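Local coordinates for probable transcriptional regulator, ArsR family protein (Rhodococcus sp. RHA1, PDB 3F6O) that probably binds DNA as a dimeric winged-helix regulator of the ArsR family and so controls transcription of its target genes, at residues L24-R29 / S35-P40; D17-A22 / F41-P46; N9-A14 / F79-A84. All coordinates share one frame; numbering follows the deposited sequence.

Contact 1 of 3, residues L24-R29 / S35-P40; sequences LGRLSR and SELAKP
Arg-26 and Leu-27, near the C-terminal end of helix 18-28, meet Glu-36 and Leu-37 of the short helix 34-38. Both helices belong to the winged helix-turn-helix fold of the ArsR family. In this fold, helix 34-38 is the first helix of the helix-turn-helix unit and helix 45-57 is the second, the one that probably reads DNA.

The charged part is a salt bridge at the outer side of the contact. NH2 of Arg-26 donates to OE2 of Glu-36 at 2.9 Å. The bond is bent, with an angle of 135° at the hydrogen. The donor approaches from above the carboxylate plane, and the oxygen is tilted out of the guanidinium plane. The two flat groups are steeply turned, 69° apart, so they do not meet as a flat two-pronged pair. A water accepts from NE of Arg-26 at 3.1 Å. It also lies beside OE2 of Glu-36, but so close that this second link is doubtful. Arg-26 NH1 also bonds to the carbonyl of Gly-30, which helps fix the rotation of the guanidinium group.

The apolar part lies beneath the charges. Leu-37 points its CD2 branch into the angle between Arg-26 and Leu-27 and crosses both side chains at about a right angle. CD2 of Leu-37 lies 4.0 Å from CD2 of Leu-27. Leu-27 also packs on Ile-74 and Ile-61, and Leu-37 on Cys-72 and Phe-48, so the pair joins the helices to the sheet and to helix 45-57.

The arginine stem serves both parts. The chain of Arg-26 bends at chi2 (63°), and CG of Arg-26 rests 3.5 Å from CD2 of Leu-37.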
loop_
_atom_site.group_PDB
_atom_site.type_symbol
_atom_site.label_atom_id
_atom_site.label_comp_id
_atom_site.label_asym_id
_atom_site.label_seq_id
_atom_site.Cartn_x
_atom_site.Cartn_y
_atom_site.Cartn_z
ATOM N N LEU A 24 10.055 -0.632 9.270
ATOM C CA LEU A 24 10.014 0.770 8.847
ATOM C C LEU A 24 9.707 1.704 10.045
ATOM O O LEU A 24 10.283 2.781 10.156
ATOM C CB LEU A 24 9.014 0.994 7.716
ATOM C CG LEU A 24 9.433 0.400 6.366
ATOM C CD1 LEU A 24 8.285 0.563 5.362
ATOM C CD2 LEU A 24 10.768 1.043 5.880
ATOM N N GLY A 25 8.820 1.259 10.930
ATOM C CA GLY A 25 8.486 2.008 12.161
ATOM C C GLY A 25 9.729 2.230 13.002
ATOM O O GLY A 25 9.972 3.330 13.477
ATOM N N ARG A 26 10.559 1.201 13.133
ATOM C CA ARG A 26 11.797 1.317 13.857
ATOM C C ARG A 26 12.777 2.256 13.160
ATOM O O ARG A 26 13.406 3.095 13.817
ATOM C CB ARG A 26 12.423 -0.074 14.110
ATOM C CG ARG A 26 13.862 -0.036 14.635
ATOM C CD ARG A 26 13.992 0.666 16.041
ATOM N NE ARG A 26 15.392 0.762 16.446
ATOM C CZ ARG A 26 16.264 1.630 15.934
ATOM N NH1 ARG A 26 15.889 2.499 14.989
ATOM N NH2 ARG A 26 17.514 1.631 16.367
ATOM N N LEU A 27 12.946 2.095 11.846
ATOM C CA LEU A 27 13.894 2.919 11.106
ATOM C C LEU A 27 13.472 4.386 11.013
ATOM O O LEU A 27 14.303 5.275 10.760
ATOM C CB LEU A 27 14.215 2.309 9.730
ATOM C CG LEU A 27 15.022 0.990 9.810
ATOM C CD1 LEU A 27 15.085 0.386 8.407
ATOM C CD2 LEU A 27 16.409 1.247 10.363
ATOM N N SER A 28 12.195 4.647 11.253
ATOM C CA SER A 28 11.719 6.026 11.353
ATOM C C SER A 28 12.370 6.712 12.564
ATOM O O SER A 28 12.624 7.909 12.537
ATOM C CB SER A 28 10.181 6.068 11.406
ATOM O OG SER A 28 9.654 5.846 10.103
ATOM N N ARG A 29 12.685 5.936 13.598
ATOM C CA ARG A 29 13.363 6.454 14.804
ATOM C C ARG A 29 14.854 6.688 14.587
ATOM O O ARG A 29 15.503 7.365 15.395
ATOM C CB ARG A 29 13.151 5.491 15.983
ATOM C CG ARG A 29 11.766 5.536 16.656
ATOM C CD ARG A 29 11.475 4.173 17.312
ATOM N NE ARG A 29 10.416 4.169 18.324
ATOM C CZ ARG A 29 10.587 3.828 19.609
ATOM N NH1 ARG A 29 11.784 3.468 20.074
ATOM N NH2 ARG A 29 9.554 3.840 20.439
ATOM N N SER A 35 20.898 -7.057 12.699
ATOM C CA SER A 35 20.791 -7.925 13.883
ATOM C C SER A 35 19.911 -7.267 14.937
ATOM O O SER A 35 19.123 -7.910 15.615
ATOM C CB SER A 35 22.168 -8.277 14.432
ATOM O OG SER A 35 22.575 -7.273 15.341
ATOM N N GLU A 36 20.009 -5.953 15.028
ATOM C CA GLU A 36 19.167 -5.164 15.892
ATOM C C GLU A 36 17.694 -5.229 15.444
ATOM O O GLU A 36 16.789 -5.489 16.263
ATOM C CB GLU A 36 19.720 -3.753 15.814
ATOM C CG GLU A 36 19.245 -2.826 16.781
ATOM C CD GLU A 36 19.925 -1.458 16.647
ATOM O OE1 GLU A 36 21.046 -1.295 16.008
ATOM O OE2 GLU A 36 19.307 -0.548 17.222
ATOM N N LEU A 37 17.461 -5.028 14.140
ATOM C CA LEU A 37 16.114 -5.043 13.561
ATOM C C LEU A 37 15.414 -6.390 13.682
ATOM O O LEU A 37 14.203 -6.432 13.855
ATOM C CB LEU A 37 16.133 -4.581 12.088
ATOM C CG LEU A 37 16.590 -3.139 11.832
ATOM C CD1 LEU A 37 16.813 -2.877 10.311
ATOM C CD2 LEU A 37 15.573 -2.124 12.425
ATOM N N ALA A 38 16.194 -7.474 13.646
ATOM C CA ALA A 38 15.656 -8.840 13.672
ATOM C C ALA A 38 15.163 -9.281 15.055
ATOM O O ALA A 38 14.311 -10.150 15.140
ATOM C CB ALA A 38 16.688 -9.818 13.180
ATOM N N LYS A 39 15.702 -8.684 16.122
ATOM C CA LYS A 39 15.392 -9.132 17.505
ATOM C C LYS A 39 13.888 -9.353 17.849
ATOM O O LYS A 39 13.544 -10.367 18.452
ATOM C CB LYS A 39 16.106 -8.248 18.549
ATOM C CG LYS A 39 17.629 -8.351 18.507
ATOM C CD LYS A 39 18.263 -7.640 19.692
ATOM C CE LYS A 39 19.768 -7.760 19.664
ATOM N NZ LYS A 39 20.329 -7.310 20.982
ATOM N N PRO A 40 12.982 -8.428 17.460
ATOM C CA PRO A 40 11.568 -8.633 17.830
ATOM C C PRO A 40 10.858 -9.818 17.143
ATOM O O PRO A 40 9.739 -10.149 17.501
ATOM C CB PRO A 40 10.893 -7.306 17.404
ATOM C CG PRO A 40 12.008 -6.343 17.202
ATOM C CD PRO A 40 13.171 -7.150 16.744
HETATM O O HOH W 1 17.180 -1.030 18.276
#

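Contact 2 of 3, residues D17-A22 / F41-P46; sequences DPTRRA and FDMALP
This is an apolar contact between the first turns of helix 18-28 and the turn leading into helix 45-57, with the ring of Phe-41 set against Thr-19 and Ala-22. The main element is a CH-pi contact. CG2 of Thr-19 stands over the ring centre of Phe-41, 3.8 Å from the centroid and only 5° off the ring normal. The Thr-19 methyl lies opposite its backbone N, and OG1 takes the place beside that N (chi1 -58°). Ala-22, one turn further on, meets the same ring at its edge. Its CB lies in the ring plane, 3.6 Å from CZ of Phe-41. One ring thus touches two successive turns of the helix.

Residues 41-46 include the turn of the helix-turn-helix, between helix 34-38 and the probable recognition helix 45-57. An alanine in place of Phe-41 would probably leave the Thr-19 methyl and Ala-22 CB without their aromatic partner and hold this turn less firmly against helix 18-28.

Met-43 reaches Thr-19 tip to tip. Its chain bends at chi3 (76°), and its CE ends 3.5 Å from OG1 of Thr-19. Thr-19 and Met-43 both also touch His-51 of helix 45-57. Before the helix, Asp-17 is the N-cap: its OD2 accepts from N of Arg-20 at 3.0 Å, through the anti lone pair.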
loop_
_atom_site.group_PDB
_atom_site.type_symbol
_atom_site.label_atom_id
_atom_site.label_comp_id
_atom_site.label_asym_id
_atom_site.label_seq_id
_atom_site.Cartn_x
_atom_site.Cartn_y
_atom_site.Cartn_z
ATOM N N ASP A 17 3.084 -6.303 4.376
ATOM C CA ASP A 17 3.603 -7.224 5.402
ATOM C C ASP A 17 3.824 -6.515 6.739
ATOM O O ASP A 17 4.448 -5.435 6.793
ATOM C CB ASP A 17 4.904 -7.869 4.912
ATOM C CG ASP A 17 5.466 -8.873 5.889
ATOM O OD1 ASP A 17 5.033 -10.037 5.852
ATOM O OD2 ASP A 17 6.350 -8.513 6.703
ATOM N N PRO A 18 3.327 -7.122 7.829
ATOM C CA PRO A 18 3.446 -6.485 9.132
ATOM C C PRO A 18 4.885 -6.407 9.680
ATOM O O PRO A 18 5.208 -5.461 10.430
ATOM C CB PRO A 18 2.565 -7.382 10.047
ATOM C CG PRO A 18 2.589 -8.727 9.391
ATOM C CD PRO A 18 2.627 -8.434 7.903
ATOM N N THR A 19 5.722 -7.388 9.346
ATOM C CA THR A 19 7.135 -7.342 9.726
ATOM C C THR A 19 7.825 -6.136 9.082
ATOM O O THR A 19 8.573 -5.382 9.743
ATOM C CB THR A 19 7.900 -8.620 9.328
ATOM O OG1 THR A 19 7.285 -9.756 9.944
ATOM C CG2 THR A 19 9.367 -8.527 9.816
ATOM N N ARG A 20 7.589 -5.975 7.783
ATOM C CA ARG A 20 8.169 -4.859 7.050
ATOM C C ARG A 20 7.668 -3.524 7.580
ATOM O O ARG A 20 8.455 -2.599 7.734
ATOM C CB ARG A 20 7.924 -5.005 5.547
ATOM C CG ARG A 20 8.671 -6.208 4.970
ATOM C CD ARG A 20 8.696 -6.150 3.452
ATOM N NE ARG A 20 7.408 -6.388 2.766
ATOM C CZ ARG A 20 7.016 -7.543 2.215
ATOM N NH1 ARG A 20 7.736 -8.657 2.388
ATOM N NH2 ARG A 20 5.876 -7.604 1.507
ATOM N N ARG A 21 6.362 -3.412 7.860
ATOM C CA ARG A 21 5.842 -2.159 8.451
ATOM C C ARG A 21 6.499 -1.883 9.806
ATOM O O ARG A 21 6.840 -0.729 10.099
ATOM C CB ARG A 21 4.309 -2.153 8.575
ATOM C CG ARG A 21 3.559 -2.066 7.226
ATOM C CD ARG A 21 2.063 -1.735 7.416
ATOM N NE ARG A 21 1.448 -2.577 8.455
ATOM C CZ ARG A 21 0.934 -3.774 8.224
ATOM N NH1 ARG A 21 0.924 -4.255 6.984
ATOM N NH2 ARG A 21 0.393 -4.489 9.216
ATOM N N ALA A 22 6.713 -2.935 10.610
ATOM C CA ALA A 22 7.374 -2.793 11.925
ATOM C C ALA A 22 8.830 -2.327 11.829
ATOM O O ALA A 22 9.336 -1.503 12.634
ATOM C CB ALA A 22 7.302 -4.108 12.699
ATOM N N PHE A 41 11.490 -10.444 16.163
ATOM C CA PHE A 41 10.758 -11.340 15.267
ATOM C C PHE A 41 11.162 -12.793 15.450
ATOM O O PHE A 41 12.351 -13.094 15.572
ATOM C CB PHE A 41 10.898 -10.861 13.807
ATOM C CG PHE A 41 10.497 -9.416 13.625
ATOM C CD1 PHE A 41 9.159 -9.033 13.718
ATOM C CD2 PHE A 41 11.461 -8.434 13.383
ATOM C CE1 PHE A 41 8.786 -7.681 13.585
ATOM C CE2 PHE A 41 11.092 -7.100 13.249
ATOM C CZ PHE A 41 9.747 -6.736 13.351
ATOM N N ASP A 42 10.173 -13.688 15.534
ATOM C CA ASP A 42 10.483 -15.122 15.617
ATOM C C ASP A 42 10.419 -15.723 14.243
ATOM O O ASP A 42 9.384 -16.292 13.838
ATOM C CB ASP A 42 9.517 -15.870 16.533
ATOM C CG ASP A 42 9.332 -15.184 17.838
ATOM O OD1 ASP A 42 10.337 -15.039 18.580
ATOM O OD2 ASP A 42 8.176 -14.775 18.107
ATOM N N MET A 43 11.502 -15.519 13.505
ATOM C CA MET A 43 11.729 -16.147 12.223
ATOM C C MET A 43 13.215 -16.303 12.121
ATOM O O MET A 43 13.974 -15.624 12.814
ATOM C CB MET A 43 11.159 -15.327 11.048
ATOM C CG MET A 43 11.733 -13.915 10.841
ATOM S SD MET A 43 10.890 -13.021 9.501
ATOM C CE MET A 43 9.340 -12.554 10.277
ATOM N N ALA A 44 13.622 -17.229 11.278
ATOM C CA ALA A 44 15.014 -17.478 11.020
ATOM C C ALA A 44 15.568 -16.300 10.220
ATOM O O ALA A 44 14.833 -15.614 9.490
ATOM C CB ALA A 44 15.166 -18.793 10.261
ATOM N N LEU A 45 16.855 -16.039 10.384
ATOM C CA LEU A 45 17.474 -14.903 9.714
ATOM C C LEU A 45 17.263 -14.869 8.179
ATOM O O LEU A 45 17.030 -13.799 7.633
ATOM C CB LEU A 45 18.951 -14.816 10.065
ATOM C CG LEU A 45 19.800 -13.675 9.486
ATOM C CD1 LEU A 45 19.318 -12.306 9.950
ATOM C CD2 LEU A 45 21.256 -13.914 9.891
ATOM N N PRO A 46 17.363 -16.032 7.480
ATOM C CA PRO A 46 17.061 -16.041 6.033
ATOM C C PRO A 46 15.676 -15.482 5.700
ATOM O O PRO A 46 15.531 -14.701 4.738
ATOM C CB PRO A 46 17.115 -17.534 5.677
ATOM C CG PRO A 46 18.133 -18.089 6.644
ATOM C CD PRO A 46 17.773 -17.378 7.942
#

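Contact 3 of 3, residues N9-A14 / F79-A84; sequences NGIFQA and FTAVEA
Ile-11 and Val-82 lie alongside each other, running in opposite senses, and their methyls make the closest touch between segments 9-14 and 79-84. CG2 of Ile-11 lies 3.7 Å from CG2 of Val-82. The other arm of Ile-11 goes to a different partner. CG1 lies opposite the carbonyl carbon (chi1 -78°), and the chain runs on extended to CD1, which stops 3.9 Å from CB of Ala-81. The two arms of one isoleucine therefore touch neighbouring residues of the second helix.

Phe-12 comes to Val-82 from another direction. Its ring stands obliquely to the valine. One ring atom, CE1, is 3.9 Å from CG2 of Val-82 and equally near its CG1, so it sits against the fork of the valine.

The short helix segments cross at -100°, with their axes 10.4 Å apart. In ArsR-family winged-helix proteins the first and last helices commonly form the dimer interface. That fits here, because Phe-12 also packs on Leu-15 of the second subunit and Phe-79 makes an edge-to-face ring pair with Trp-93 of that subunit. Within the chain, Trp-60 touches Val-82 and makes an edge-to-face pair with Phe-79. Its NE1 also bonds to the carbonyl of Ile-11.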
loop_
_atom_site.group_PDB
_atom_site.type_symbol
_atom_site.label_atom_id
_atom_site.label_comp_id
_atom_site.label_asym_id
_atom_site.label_seq_id
_atom_site.Cartn_x
_atom_site.Cartn_y
_atom_site.Cartn_z
ATOM N N ASN A 9 3.505 -0.377 -7.544
ATOM C CA ASN A 9 3.221 -1.757 -7.187
ATOM C C ASN A 9 4.102 -2.284 -6.068
ATOM O O ASN A 9 3.597 -2.791 -5.052
ATOM C CB ASN A 9 3.384 -2.663 -8.411
ATOM C CG ASN A 9 2.425 -2.311 -9.539
ATOM O OD1 ASN A 9 1.378 -1.668 -9.331
ATOM N ND2 ASN A 9 2.777 -2.736 -10.746
ATOM N N GLY A 10 5.419 -2.151 -6.237
ATOM C CA GLY A 10 6.348 -2.684 -5.248
ATOM C C GLY A 10 6.350 -1.899 -3.941
ATOM O O GLY A 10 6.572 -2.457 -2.877
ATOM N N ILE A 11 6.152 -0.592 -4.035
ATOM C CA ILE A 11 6.072 0.274 -2.847
ATOM C C ILE A 11 4.909 -0.172 -1.952
ATOM O O ILE A 11 5.066 -0.352 -0.752
ATOM C CB ILE A 11 5.974 1.762 -3.273
ATOM C CG1 ILE A 11 7.372 2.278 -3.687
ATOM C CG2 ILE A 11 5.369 2.655 -2.162
ATOM C CD1 ILE A 11 7.297 3.625 -4.365
ATOM N N PHE A 12 3.742 -0.362 -2.547
ATOM C CA PHE A 12 2.605 -0.818 -1.771
ATOM C C PHE A 12 2.729 -2.288 -1.337
ATOM O O PHE A 12 2.374 -2.615 -0.218
ATOM C CB PHE A 12 1.310 -0.579 -2.532
ATOM C CG PHE A 12 0.881 0.842 -2.557
ATOM C CD1 PHE A 12 0.626 1.527 -1.371
ATOM C CD2 PHE A 12 0.653 1.478 -3.763
ATOM C CE1 PHE A 12 0.199 2.851 -1.416
ATOM C CE2 PHE A 12 0.207 2.808 -3.812
ATOM C CZ PHE A 12 -0.016 3.487 -2.632
ATOM N N GLN A 13 3.276 -3.165 -2.187
ATOM C CA GLN A 13 3.489 -4.560 -1.769
ATOM C C GLN A 13 4.384 -4.670 -0.529
ATOM O O GLN A 13 4.186 -5.546 0.334
ATOM C CB GLN A 13 4.086 -5.379 -2.929
ATOM C CG GLN A 13 4.200 -6.868 -2.630
ATOM C CD GLN A 13 2.867 -7.550 -2.486
ATOM O OE1 GLN A 13 2.131 -7.692 -3.453
ATOM N NE2 GLN A 13 2.544 -7.992 -1.265
ATOM N N ALA A 14 5.367 -3.777 -0.441
ATOM C CA ALA A 14 6.278 -3.761 0.687
ATOM C C ALA A 14 5.512 -3.503 1.978
ATOM O O ALA A 14 5.782 -4.140 2.993
ATOM C CB ALA A 14 7.388 -2.741 0.487
ATOM N N PHE A 79 7.599 7.307 0.797
ATOM C CA PHE A 79 6.581 8.050 1.569
ATOM C C PHE A 79 5.907 9.106 0.710
ATOM O O PHE A 79 4.682 9.272 0.731
ATOM C CB PHE A 79 7.212 8.704 2.810
ATOM C CG PHE A 79 7.501 7.742 3.922
ATOM C CD1 PHE A 79 8.783 7.245 4.107
ATOM C CD2 PHE A 79 6.497 7.346 4.802
ATOM C CE1 PHE A 79 9.066 6.372 5.132
ATOM C CE2 PHE A 79 6.757 6.461 5.834
ATOM C CZ PHE A 79 8.039 5.969 6.021
ATOM N N THR A 80 6.728 9.803 -0.065
ATOM C CA THR A 80 6.285 10.844 -0.950
ATOM C C THR A 80 5.393 10.270 -2.021
ATOM O O THR A 80 4.322 10.835 -2.303
ATOM C CB THR A 80 7.517 11.601 -1.516
ATOM O OG1 THR A 80 8.133 12.312 -0.429
ATOM C CG2 THR A 80 7.122 12.585 -2.636
ATOM N N ALA A 81 5.794 9.129 -2.584
ATOM C CA ALA A 81 4.987 8.459 -3.616
ATOM C C ALA A 81 3.580 8.077 -3.119
ATOM O O ALA A 81 2.563 8.320 -3.815
ATOM C CB ALA A 81 5.728 7.231 -4.157
ATOM N N VAL A 82 3.526 7.470 -1.930
ATOM C CA VAL A 82 2.263 7.034 -1.302
ATOM C C VAL A 82 1.355 8.258 -1.037
ATOM O O VAL A 82 0.162 8.297 -1.432
ATOM C CB VAL A 82 2.508 6.228 0.027
ATOM C CG1 VAL A 82 1.171 5.947 0.747
ATOM C CG2 VAL A 82 3.243 4.916 -0.231
ATOM N N GLU A 83 1.936 9.264 -0.387
ATOM C CA GLU A 83 1.263 10.548 -0.187
ATOM C C GLU A 83 0.674 11.118 -1.476
ATOM O O GLU A 83 -0.503 11.515 -1.504
ATOM C CB GLU A 83 2.226 11.553 0.445
ATOM C CG GLU A 83 2.150 11.568 1.931
ATOM C CD GLU A 83 2.856 12.790 2.524
ATOM N N ALA A 84 1.483 11.130 -2.535
ATOM C CA ALA A 84 1.086 11.632 -3.849
ATOM C C ALA A 84 -0.112 10.864 -4.438
ATOM O O ALA A 84 -1.056 11.478 -4.949
ATOM C CB ALA A 84 2.276 11.571 -4.814
#

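How the contacts relate
Contact 3 is the buried one and is wholly apolar across its two segments. Contacts 1 and 2 are partly buried and lie on the other side of the chain's centre. Both use helix 18-28: contact 1 near its C-terminal end, contact 2 at its start. Their partners follow each other in the chain, so the helix-turn-helix is held to one helix at two places. Only contact 1 has a salt bridge; contact 2 relies on a ring face and edge. Contact 3 joins the first and last helices; all three contacts touch the second subunit. Arg-20 links contacts 2 and 3 by probable hydrogen bonds to the carbonyls of Gln-13 and Ala-14.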